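Local coordinates for protein aldolase (Escherichia coli, PDB 6VOP) that is a putative class II aldolase of the aldolase and adducin N-terminal domain family, assembled from four chains, whose precise role is not established, at residues P134-Y139 against F160-H165; T102-L107 against H165-C170. The protein carries 2 engineered substitutions. All coordinates share one frame; numbering follows the deposited sequence.

Contact 1 of 2, residues P134-Y139 against F160-H165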
ATOM      1  N   PRO A 134      21.419 -14.039   9.352  1.00 29.97           N
ATOM      2  CA  PRO A 134      22.201 -13.536  10.484  1.00 28.12           C
ATOM      3  C   PRO A 134      22.125 -12.020  10.591  1.00 35.61           C
ATOM      4  O   PRO A 134      21.789 -11.308   9.641  1.00 31.25           O
ATOM      5  CB  PRO A 134      23.625 -14.002  10.168  1.00 27.66           C
ATOM      6  CG  PRO A 134      23.655 -14.106   8.683  1.00 33.48           C
ATOM      7  CD  PRO A 134      22.276 -14.540   8.264  1.00 30.11           C
ATOM      8  N   LEU A 135      22.450 -11.533  11.783  1.00 37.36           N
ATOM      9  CA  LEU A 135      22.378 -10.118  12.111  1.00 33.69           C
ATOM     10  C   LEU A 135      23.762  -9.493  12.020  1.00 25.93           C
ATOM     11  O   LEU A 135      24.720 -10.004  12.609  1.00 32.94           O
ATOM     12  CB  LEU A 135      21.802  -9.924  13.514  1.00 30.10           C
ATOM     13  CG  LEU A 135      21.754  -8.511  14.085  1.00 31.78           C
ATOM     14  CD1 LEU A 135      20.619  -7.722  13.455  1.00 36.96           C
ATOM     15  CD2 LEU A 135      21.603  -8.569  15.594  1.00 36.73           C
ATOM     16  N   VAL A 136      23.862  -8.393  11.282  1.00 28.67           N
ATOM     17  CA  VAL A 136      25.099  -7.623  11.178  1.00 27.77           C
ATOM     18  C   VAL A 136      25.019  -6.496  12.202  1.00 31.26           C
ATOM     19  O   VAL A 136      23.963  -5.860  12.331  1.00 32.42           O
ATOM     20  CB  VAL A 136      25.305  -7.093   9.748  1.00 34.74           C
ATOM     21  CG1 VAL A 136      26.640  -6.380   9.613  1.00 34.86           C
ATOM     22  CG2 VAL A 136      25.213  -8.235   8.749  1.00 39.02           C
ATOM     23  N   PRO A 137      26.083  -6.228  12.960  1.00 32.36           N
ATOM     24  CA  PRO A 137      26.008  -5.190  13.996  1.00 33.43           C
ATOM     25  C   PRO A 137      25.748  -3.814  13.402  1.00 36.17           C
ATOM     26  O   PRO A 137      25.940  -3.574  12.208  1.00 35.09           O
ATOM     27  CB  PRO A 137      27.388  -5.251  14.665  1.00 31.18           C
ATOM     28  CG  PRO A 137      27.938  -6.589  14.304  1.00 35.57           C
ATOM     29  CD  PRO A 137      27.382  -6.920  12.960  1.00 30.61           C
ATOM     30  N   TYR A 138      25.295  -2.899  14.258  1.00 33.31           N
ATOM     31  CA  TYR A 138      25.075  -1.527  13.824  1.00 35.48           C
ATOM     32  C   TYR A 138      26.395  -0.769  13.781  1.00 37.03           C
ATOM     33  O   TYR A 138      27.160  -0.775  14.751  1.00 44.73           O
ATOM     34  CB  TYR A 138      24.097  -0.792  14.741  1.00 35.47           C
ATOM     35  CG  TYR A 138      24.123   0.703  14.493  1.00 33.34           C
ATOM     36  CD1 TYR A 138      23.550   1.245  13.346  1.00 32.25           C
ATOM     37  CD2 TYR A 138      24.755   1.566  15.377  1.00 31.87           C
ATOM     38  CE1 TYR A 138      23.589   2.604  13.097  1.00 31.74           C
ATOM     39  CE2 TYR A 138      24.800   2.927  15.138  1.00 45.14           C
ATOM     40  CZ  TYR A 138      24.214   3.442  13.997  1.00 45.65           C
ATOM     41  OH  TYR A 138      24.254   4.795  13.756  1.00 48.85           O
ATOM     42  N   TYR A 139      26.650  -0.110  12.655  1.00 46.51           N
ATOM     43  CA  TYR A 139      27.770   0.800  12.488  1.00 50.92           C
ATOM     44  C   TYR A 139      27.269   2.056  11.792  1.00 54.20           C
ATOM     45  O   TYR A 139      26.150   2.098  11.272  1.00 48.15           O
ATOM     46  CB  TYR A 139      28.906   0.161  11.675  1.00 52.00           C
ATOM     47  CG  TYR A 139      29.473  -1.103  12.275  1.00 52.44           C
ATOM     48  CD1 TYR A 139      30.360  -1.051  13.342  1.00 56.57           C
ATOM     49  CD2 TYR A 139      29.130  -2.351  11.768  1.00 48.62           C
ATOM     50  CE1 TYR A 139      30.887  -2.205  13.892  1.00 57.24           C
ATOM     51  CE2 TYR A 139      29.650  -3.511  12.312  1.00 52.99           C
ATOM     52  CZ  TYR A 139      30.528  -3.432  13.374  1.00 58.21           C
ATOM     53  OH  TYR A 139      31.050  -4.583  13.920  1.00 62.58           O
ATOM     54  N   PHE A 160      20.931 -11.118   4.930  1.00 25.15           N
ATOM     55  CA  PHE A 160      21.520 -10.529   6.125  1.00 28.13           C
ATOM     56  C   PHE A 160      20.645  -9.377   6.590  1.00 34.08           C
ATOM     57  O   PHE A 160      20.044  -8.668   5.777  1.00 33.86           O
ATOM     58  CB  PHE A 160      22.948 -10.027   5.871  1.00 22.60           C
ATOM     59  CG  PHE A 160      23.801 -10.982   5.088  1.00 23.35           C
ATOM     60  CD1 PHE A 160      24.566 -11.936   5.736  1.00 35.39           C
ATOM     61  CD2 PHE A 160      23.837 -10.929   3.703  1.00 23.17           C
ATOM     62  CE1 PHE A 160      25.352 -12.818   5.020  1.00 31.67           C
ATOM     63  CE2 PHE A 160      24.616 -11.807   2.982  1.00 27.29           C
ATOM     64  CZ  PHE A 160      25.377 -12.755   3.641  1.00 32.36           C
ATOM     65  N   LEU A 161      20.582  -9.190   7.905  1.00 26.70           N
ATOM     66  CA  LEU A 161      19.823  -8.097   8.504  1.00 28.54           C
ATOM     67  C   LEU A 161      20.788  -7.192   9.259  1.00 34.11           C
ATOM     68  O   LEU A 161      21.343  -7.588  10.290  1.00 36.71           O
ATOM     69  CB  LEU A 161      18.728  -8.623   9.428  1.00 21.44           C
ATOM     70  CG  LEU A 161      17.732  -7.558   9.890  1.00 21.10           C
ATOM     71  CD1 LEU A 161      17.012  -6.943   8.700  1.00 20.45           C
ATOM     72  CD2 LEU A 161      16.739  -8.140  10.880  1.00 24.64           C
ATOM     73  N   LEU A 162      20.984  -5.980   8.746  1.00 22.78           N
ATOM     74  CA  LEU A 162      21.859  -4.997   9.373  1.00 24.18           C
ATOM     75  C   LEU A 162      21.068  -4.238  10.432  1.00 25.67           C
ATOM     76  O   LEU A 162      20.032  -3.638  10.126  1.00 31.32           O
ATOM     77  CB  LEU A 162      22.425  -4.034   8.331  1.00 23.38           C
ATOM     78  CG  LEU A 162      23.647  -4.467   7.516  1.00 23.96           C
ATOM     79  CD1 LEU A 162      23.357  -5.714   6.700  1.00 22.12           C
ATOM     80  CD2 LEU A 162      24.102  -3.333   6.610  1.00 23.54           C
ATOM     81  N   ALA A 163      21.562  -4.260  11.669  1.00 26.04           N
ATOM     82  CA  ALA A 163      20.828  -3.684  12.790  1.00 25.20           C
ATOM     83  C   ALA A 163      20.655  -2.180  12.625  1.00 35.03           C
ATOM     84  O   ALA A 163      21.579  -1.469  12.218  1.00 24.78           O
ATOM     85  CB  ALA A 163      21.552  -3.986  14.101  1.00 25.52           C
ATOM     86  N   ASN A 164      19.455  -1.698  12.956  1.00 24.05           N
ATOM     87  CA  ASN A 164      19.106  -0.280  12.836  1.00 24.46           C
ATOM     88  C   ASN A 164      19.390   0.235  11.429  1.00 23.97           C
ATOM     89  O   ASN A 164      19.810   1.378  11.233  1.00 34.43           O
ATOM     90  CB  ASN A 164      19.837   0.558  13.888  1.00 26.10           C
ATOM     91  CG  ASN A 164      19.612   0.052  15.302  1.00 37.39           C
ATOM     92  OD1 ASN A 164      20.317  -0.842  15.771  1.00 42.71           O
ATOM     93  ND2 ASN A 164      18.633   0.628  15.992  1.00 28.62           N
ATOM     94  N   HIS A 165      19.155  -0.620  10.435  1.00 22.87           N
ATOM     95  CA  HIS A 165      19.540  -0.325   9.059  1.00 29.38           C
ATOM     96  C   HIS A 165      18.561  -0.955   8.074  1.00 32.16           C
ATOM     97  O   HIS A 165      17.825  -0.244   7.382  1.00 32.66           O
ATOM     98  CB  HIS A 165      20.964  -0.822   8.803  1.00 32.01           C
ATOM     99  CG  HIS A 165      21.552  -0.357   7.506  1.00 42.19           C
ATOM    100  ND1 HIS A 165      22.846   0.109   7.406  1.00 48.29           N
ATOM    101  CD2 HIS A 165      21.034  -0.300   6.257  1.00 45.80           C
ATOM    102  CE1 HIS A 165      23.096   0.441   6.152  1.00 52.36           C
ATOM    103  NE2 HIS A 165      22.013   0.204   5.435  1.00 48.09           N
TER
HETATM  104  O   HOH W   1      24.118  -1.842  10.457  1.00 31.93           O
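Leu135 pairs with Leu161 and Val136 with Leu162 in two parallel strands, and three backbone bonds stitch 134-139 to 160-165. Leu161 N gives its hydrogen to Pro134 O at 3.0 Å, and Leu161 O takes that of Val136 N at 2.8 Å, so Leu161 clasps both sides of Leu135. Val136 O then receives Ala163 N at 3.0 Å, with Leu162 enclosed in the same way. Parallel neighbours need a connection that returns to the starting end, and here helix 144-153 supplies it, making a beta-alpha-beta crossover. On the face carrying Val136 and Leu162, the two side chains lie side by side and point the same way. Val136 CG2, anti to the carbonyl carbon, touches Leu162 CD1 at 3.7 Å and also rests near Phe160 CB. Leu135 and Leu161 occupy the other face, and Leu135 CD1 reaches along to Ala163 CB at 3.9 Å. Past the ladder, a water donates to both Pro137 O and Ala163 O. Tyr138 has CG anti to the backbone N (chi1 166°), which brings the ring edge, through CD1, to 3.5 Å from Ala163 O. CD1 also meets Asn164 CB, the ring and amide planes lying 72° apart, while Asn164 ND2 reaches Phe122 O and Arg200 O of the second subunit.

Contact 2 of 2, residues T102-L107 against H165-C170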
ATOM      1  N   THR A 102      10.184  -1.362   5.298  1.00 39.07           N
ATOM      2  CA  THR A 102       9.637  -0.958   6.589  1.00 32.08           C
ATOM      3  C   THR A 102       9.786  -2.056   7.637  1.00 32.52           C
ATOM      4  O   THR A 102      10.392  -1.847   8.694  1.00 38.56           O
ATOM      5  CB  THR A 102       8.166  -0.569   6.425  1.00 34.72           C
ATOM      6  OG1 THR A 102       8.035   0.409   5.387  1.00 35.97           O
ATOM      7  CG2 THR A 102       7.624   0.009   7.718  1.00 45.73           C
ATOM      8  N   TRP A 103       9.246  -3.242   7.357  1.00 26.36           N
ATOM      9  CA  TRP A 103       9.139  -4.264   8.393  1.00 27.44           C
ATOM     10  C   TRP A 103      10.463  -4.967   8.665  1.00 25.26           C
ATOM     11  O   TRP A 103      10.717  -5.372   9.805  1.00 25.85           O
ATOM     12  CB  TRP A 103       8.056  -5.268   8.008  1.00 29.44           C
ATOM     13  CG  TRP A 103       6.755  -4.597   7.706  1.00 28.81           C
ATOM     14  CD1 TRP A 103       6.337  -4.127   6.496  1.00 23.19           C
ATOM     15  CD2 TRP A 103       5.708  -4.295   8.636  1.00 36.84           C
ATOM     16  NE1 TRP A 103       5.092  -3.561   6.611  1.00 27.03           N
ATOM     17  CE2 TRP A 103       4.683  -3.651   7.915  1.00 34.81           C
ATOM     18  CE3 TRP A 103       5.534  -4.514  10.006  1.00 46.09           C
ATOM     19  CZ2 TRP A 103       3.501  -3.225   8.516  1.00 36.66           C
ATOM     20  CZ3 TRP A 103       4.359  -4.090  10.601  1.00 47.46           C
ATOM     21  CH2 TRP A 103       3.359  -3.454   9.858  1.00 43.07           C
ATOM     22  N   SER A 104      11.311  -5.128   7.651  1.00 27.37           N
ATOM     23  CA  SER A 104      12.642  -5.673   7.901  1.00 27.82           C
ATOM     24  C   SER A 104      13.488  -4.689   8.700  1.00 30.32           C
ATOM     25  O   SER A 104      14.190  -5.087   9.638  1.00 30.58           O
ATOM     26  CB  SER A 104      13.324  -6.020   6.581  1.00 28.10           C
ATOM     27  OG  SER A 104      12.423  -6.670   5.709  1.00 44.52           O
ATOM     28  N   THR A 105      13.426  -3.402   8.343  1.00 26.04           N
ATOM     29  CA  THR A 105      14.131  -2.388   9.117  1.00 21.83           C
ATOM     30  C   THR A 105      13.574  -2.300  10.531  1.00 25.26           C
ATOM     31  O   THR A 105      14.325  -2.084  11.490  1.00 25.54           O
ATOM     32  CB  THR A 105      14.041  -1.028   8.424  1.00 26.85           C
ATOM     33  OG1 THR A 105      14.393  -1.162   7.041  1.00 29.23           O
ATOM     34  CG2 THR A 105      14.986  -0.034   9.085  1.00 27.27           C
ATOM     35  N   ALA A 106      12.258  -2.471  10.684  1.00 21.73           N
ATOM     36  CA  ALA A 106      11.666  -2.474  12.017  1.00 34.09           C
ATOM     37  C   ALA A 106      12.201  -3.634  12.848  1.00 36.61           C
ATOM     38  O   ALA A 106      12.618  -3.449  13.998  1.00 23.27           O
ATOM     39  CB  ALA A 106      10.141  -2.537  11.918  1.00 38.84           C
ATOM     40  N   LEU A 107      12.203  -4.841  12.276  1.00 32.70           N
ATOM     41  CA  LEU A 107      12.724  -5.999  12.995  1.00 30.85           C
ATOM     42  C   LEU A 107      14.166  -5.775  13.432  1.00 28.46           C
ATOM     43  O   LEU A 107      14.542  -6.133  14.553  1.00 23.87           O
ATOM     44  CB  LEU A 107      12.612  -7.251  12.124  1.00 23.91           C
ATOM     45  CG  LEU A 107      13.064  -8.577  12.747  1.00 23.87           C
ATOM     46  CD1 LEU A 107      12.033  -9.112  13.732  1.00 24.69           C
ATOM     47  CD2 LEU A 107      13.356  -9.605  11.663  1.00 23.33           C
ATOM     48  N   HIS A 165      19.155  -0.620  10.435  1.00 22.87           N
ATOM     49  CA  HIS A 165      19.540  -0.325   9.059  1.00 29.38           C
ATOM     50  C   HIS A 165      18.561  -0.955   8.074  1.00 32.16           C
ATOM     51  O   HIS A 165      17.825  -0.244   7.382  1.00 32.66           O
ATOM     52  CB  HIS A 165      20.964  -0.822   8.803  1.00 32.01           C
ATOM     53  CG  HIS A 165      21.552  -0.357   7.506  1.00 42.19           C
ATOM     54  ND1 HIS A 165      22.846   0.109   7.406  1.00 48.29           N
ATOM     55  CD2 HIS A 165      21.034  -0.300   6.257  1.00 45.80           C
ATOM     56  CE1 HIS A 165      23.096   0.441   6.152  1.00 52.36           C
ATOM     57  NE2 HIS A 165      22.013   0.204   5.435  1.00 48.09           N
ATOM     58  N   GLY A 166      18.553  -2.285   7.997  1.00 32.82           N
ATOM     59  CA  GLY A 166      17.654  -2.993   7.118  1.00 32.12           C
ATOM     60  C   GLY A 166      18.237  -4.292   6.599  1.00 27.64           C
ATOM     61  O   GLY A 166      19.278  -4.764   7.067  1.00 24.26           O
ATOM     62  N   PRO A 167      17.568  -4.899   5.623  1.00 29.85           N
ATOM     63  CA  PRO A 167      18.042  -6.163   5.057  1.00 22.84           C
ATOM     64  C   PRO A 167      18.976  -5.968   3.870  1.00 23.15           C
ATOM     65  O   PRO A 167      18.972  -4.939   3.192  1.00 29.78           O
ATOM     66  CB  PRO A 167      16.739  -6.835   4.604  1.00 20.95           C
ATOM     67  CG  PRO A 167      15.904  -5.682   4.162  1.00 24.56           C
ATOM     68  CD  PRO A 167      16.226  -4.551   5.125  1.00 29.28           C
ATOM     69  N   VAL A 168      19.786  -7.000   3.633  1.00 20.42           N
ATOM     70  CA  VAL A 168      20.675  -7.085   2.478  1.00 23.78           C
ATOM     71  C   VAL A 168      20.589  -8.521   1.976  1.00 30.07           C
ATOM     72  O   VAL A 168      21.001  -9.450   2.679  1.00 40.92           O
ATOM     73  CB  VAL A 168      22.128  -6.715   2.816  1.00 30.01           C
ATOM     74  CG1 VAL A 168      23.048  -7.072   1.660  1.00 34.39           C
ATOM     75  CG2 VAL A 168      22.241  -5.235   3.149  1.00 32.25           C
ATOM     76  N   VAL A 169      20.049  -8.708   0.773  1.00 28.66           N
ATOM     77  CA  VAL A 169      19.738 -10.032   0.250  1.00 34.49           C
ATOM     78  C   VAL A 169      20.505 -10.258  -1.046  1.00 29.12           C
ATOM     79  O   VAL A 169      20.640  -9.347  -1.869  1.00 31.61           O
ATOM     80  CB  VAL A 169      18.221 -10.207   0.029  1.00 37.33           C
ATOM     81  CG1 VAL A 169      17.900 -11.642  -0.326  1.00 37.33           C
ATOM     82  CG2 VAL A 169      17.451  -9.791   1.276  1.00 36.48           C
ATOM     83  N   CYS A 170      21.004 -11.478  -1.222  1.00 24.74           N
ATOM     84  CA  CYS A 170      21.749 -11.886  -2.403  1.00 32.42           C
ATOM     85  C   CYS A 170      20.913 -12.855  -3.234  1.00 27.29           C
ATOM     86  O   CYS A 170      19.822 -13.275  -2.840  1.00 31.48           O
ATOM     87  CB  CYS A 170      23.080 -12.531  -2.008  1.00 39.28           C
ATOM     88  SG  CYS A 170      24.208 -11.464  -1.094  1.00 49.12           S
TER
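Thr105 OG1, hydrogen-bonded to Ser101 O just ahead of the helix, also packs over the Gly166 backbone, 3.7 Å from its CA. This bond back to the preceding turn fixes the rotation of the side chain: OG1 lies beside the backbone N (chi1 -49°), and CG2, anti to that N, extends to His165 O at 3.3 Å. Both branches of Thr105 thus lie against His165 O, with the hydroxyl also beside Gly166 CA. One residue earlier, Ser104 turns its CB onto the ring of Pro167, meeting CG at 3.6 Å and CD at much the same distance. Its hydroxyl points to Glu185 OE1 of helix 174-194, a helix that also packs on Pro167 through Met181 and Leu184. No hydrogen bond spans 102-107 and 165-170; the contact rests on van der Waals packing of small groups, and the axes of the short helix and strand segments approach to 6.6 Å at 111°. Gly166 suits the place, since its phi of 149° would jam any beta carbon against His165 O. His165 and Gly166 both face Leu162 in the adjoining strand, which makes a classic beta bulge at the start of strand 166-171. The His165 side chain leaves on the side away from the helix, where its ring meets those of His98 and His100, and Pro167 O holds His98 ND1. The three histidines are consistent with an unoccupied metal site like those of class II aldolases, though this remains unconfirmed.

Overall arrangement
Following the chain from the N terminus, helix 102-107 comes first, just after strand 95-99, and its partner arrives only at 165-170, closing the longer loop of contact 2. Inside that loop, 134-139 passes through helix 144-153 to meet 160-165, the shorter closure of contact 1. The two contacts share His165, where the chain turns from strand 159-162 into its antiparallel neighbour 166-171. A probable hydrogen bond from Val168 N to Phe160 O joins them, and Leu161 CD1 packs on Ser104 O. Together they tie the outermost strand of this chain's sheet, 135-136, to the inner strands 159-162 and 166-171 and to helix 102-107, and both touch the second subunit.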